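PDB 4WHB: phenylurea hydrolase B from Mycobacterium brisbanense, which hydrolyses the phenylurea herbicide diuron as a member of the metal-dependent amidohydrolase superfamily. Local coordinates for the interface of chains A and B. Residues are numbered along the deposited sequence; one frame, centred on the assembly and turned at random. Chains: chain A/B, Phenylurea hydrolase B.

The interface of chains A and B. Residues chain A 225-227; chain B 146-147, 151, 180-181, 183-184.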
loop_
_atom_site.group_PDB
_atom_site.type_symbol
_atom_site.label_atom_id
_atom_site.label_comp_id
_atom_site.label_asym_id
_atom_site.label_seq_id
_atom_site.Cartn_x
_atom_site.Cartn_y
_atom_site.Cartn_z
ATOM N N ASP A 225 9.189 17.255 -7.389
ATOM C CA ASP A 225 9.065 18.143 -6.250
ATOM C C ASP A 225 9.943 17.571 -5.080
ATOM O O ASP A 225 10.664 16.548 -5.243
ATOM C CB ASP A 225 7.619 18.212 -5.831
ATOM C CG ASP A 225 7.409 19.134 -4.656
ATOM O OD1 ASP A 225 8.407 19.585 -4.074
ATOM O OD2 ASP A 225 6.258 19.431 -4.313
ATOM N N ARG A 226 9.911 18.237 -3.927
ATOM C CA ARG A 226 10.423 17.677 -2.662
ATOM C C ARG A 226 11.889 17.288 -2.739
ATOM O O ARG A 226 12.289 16.177 -2.298
ATOM C CB ARG A 226 9.628 16.442 -2.194
ATOM C CG ARG A 226 8.129 16.564 -2.125
ATOM C CD ARG A 226 7.651 16.621 -0.682
ATOM N NE ARG A 226 6.709 17.731 -0.562
ATOM C CZ ARG A 226 6.390 18.339 0.567
ATOM N NH1 ARG A 226 6.903 17.914 1.721
ATOM N NH2 ARG A 226 5.552 19.367 0.540
ATOM N N SER A 227 12.728 18.159 -3.285
ATOM C CA SER A 227 14.139 17.936 -3.067
ATOM C C SER A 227 14.476 18.360 -1.632
ATOM O O SER A 227 13.803 19.178 -1.018
ATOM C CB SER A 227 14.955 18.704 -4.064
ATOM O OG SER A 227 16.286 18.226 -4.053
ATOM N N MET B 146 7.561 22.681 4.763
ATOM C CA MET B 146 6.655 21.573 4.881
ATOM C C MET B 146 5.346 21.896 4.185
ATOM O O MET B 146 4.735 22.975 4.404
ATOM C CB MET B 146 6.361 21.238 6.349
ATOM C CG MET B 146 7.319 20.251 6.999
ATOM S SD MET B 146 7.005 20.254 8.744
ATOM C CE MET B 146 5.302 20.815 8.844
ATOM N N GLY B 147 4.933 20.932 3.362
ATOM C CA GLY B 147 3.757 21.072 2.550
ATOM C C GLY B 147 2.565 20.542 3.292
ATOM O O GLY B 147 2.639 20.283 4.505
ATOM N N SER B 151 0.651 15.282 2.563
ATOM C CA SER B 151 1.833 15.015 1.849
ATOM C C SER B 151 2.758 14.215 2.717
ATOM O O SER B 151 2.470 13.884 3.839
ATOM C CB SER B 151 2.478 16.319 1.483
ATOM O OG SER B 151 2.485 17.138 2.587
ATOM N N HIS B 180 7.525 22.473 0.538
ATOM C CA HIS B 180 7.856 21.714 -0.656
ATOM C C HIS B 180 8.740 22.464 -1.630
ATOM O O HIS B 180 9.919 22.523 -1.401
ATOM C CB HIS B 180 6.607 21.169 -1.336
ATOM C CG HIS B 180 5.575 22.210 -1.652
ATOM N ND1 HIS B 180 5.375 23.331 -0.865
ATOM C CD2 HIS B 180 4.674 22.287 -2.659
ATOM C CE1 HIS B 180 4.430 24.075 -1.404
ATOM N NE2 HIS B 180 3.985 23.459 -2.488
ATOM N N GLN B 181 8.174 23.063 -2.658
ATOM C CA GLN B 181 8.901 23.512 -3.832
ATOM C C GLN B 181 10.086 24.403 -3.512
ATOM O O GLN B 181 11.133 24.350 -4.174
ATOM C CB GLN B 181 7.936 24.233 -4.793
ATOM C CG GLN B 181 6.730 24.897 -4.112
ATOM C CD GLN B 181 5.956 25.899 -5.007
ATOM O OE1 GLN B 181 6.680 26.603 -5.932
ATOM N NE2 GLN B 181 4.721 26.045 -4.855
ATOM N N SER B 183 12.211 23.950 -1.939
ATOM C CA SER B 183 13.282 23.012 -2.269
ATOM C C SER B 183 13.818 23.195 -3.684
ATOM O O SER B 183 15.007 23.041 -3.906
ATOM C CB SER B 183 12.781 21.566 -2.122
ATOM O OG SER B 183 12.290 21.340 -0.822
ATOM N N LEU B 184 12.927 23.462 -4.629
ATOM C CA LEU B 184 13.260 23.468 -6.041
ATOM C C LEU B 184 14.054 24.681 -6.519
ATOM O O LEU B 184 14.867 24.566 -7.436
ATOM C CB LEU B 184 11.955 23.366 -6.879
ATOM C CG LEU B 184 11.644 22.047 -7.568
ATOM C CD1 LEU B 184 11.424 20.932 -6.544
ATOM C CD2 LEU B 184 10.465 22.290 -8.523
#
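A loop of chain A, residues 225-227, lies across the 3-10 helix 180-183 of chain B, and the side chains of A:Asp225 and A:Arg226 converge on B:His180, mainly at its CB. A:Asp225 has CG anti to its backbone N (chi1 -179°), which extends the short carboxylate away from its own backbone, towards B:His180 CB and the CD2 edge of the ring. Its OD2 comes to that edge, in the ring plane, 3.7 Å from B:His180 CD2; the two planes cross obliquely. A:Arg226 turns the other way, its CG anti to the carbonyl carbon, and bends at chi2 and chi3, so that the guanidinium swings past the histidine towards B:Gly147. There the small glycine suits the tip of the arginine, and B:Gly147 N lies in the guanidinium plane, at its edge, 4.0 Å from A:Arg226 NH1. A:Arg226 CZ packs 3.4 Å from B:His180 CB, with guanidinium and imidazole planes oblique, 27° apart.

B:His180 holds CG in the crowded position between its backbone N and carbonyl carbon, and B:Gln181 CG backs one face of its ring, 3.5 Å above the centre. Both charged groups thus meet at B:His180 CB, the carboxylate on the CD2 side and the guanidinium nearer ND1; their opposing charges might partly offset each other in tuning its ionisation.

Further along, B:Ser183 OG, anti to its own carbonyl carbon, meets A:Ser227 O at 2.6 Å in the carbonyl plane (C=O...donor angle 154°). It is also placed to donate to B:His180 O at 2.7 Å, so this short side chain's one proton must be shared or alternate between the carbonyls. B:Leu184 adds an apolar touch, its CD1 lying 3.7 Å from A:Asp225 CA. Repeated by two-fold symmetry, this patch probably helps hold the two subunits together, though the structure alone does not show whether the deposited tetramer is the biological assembly.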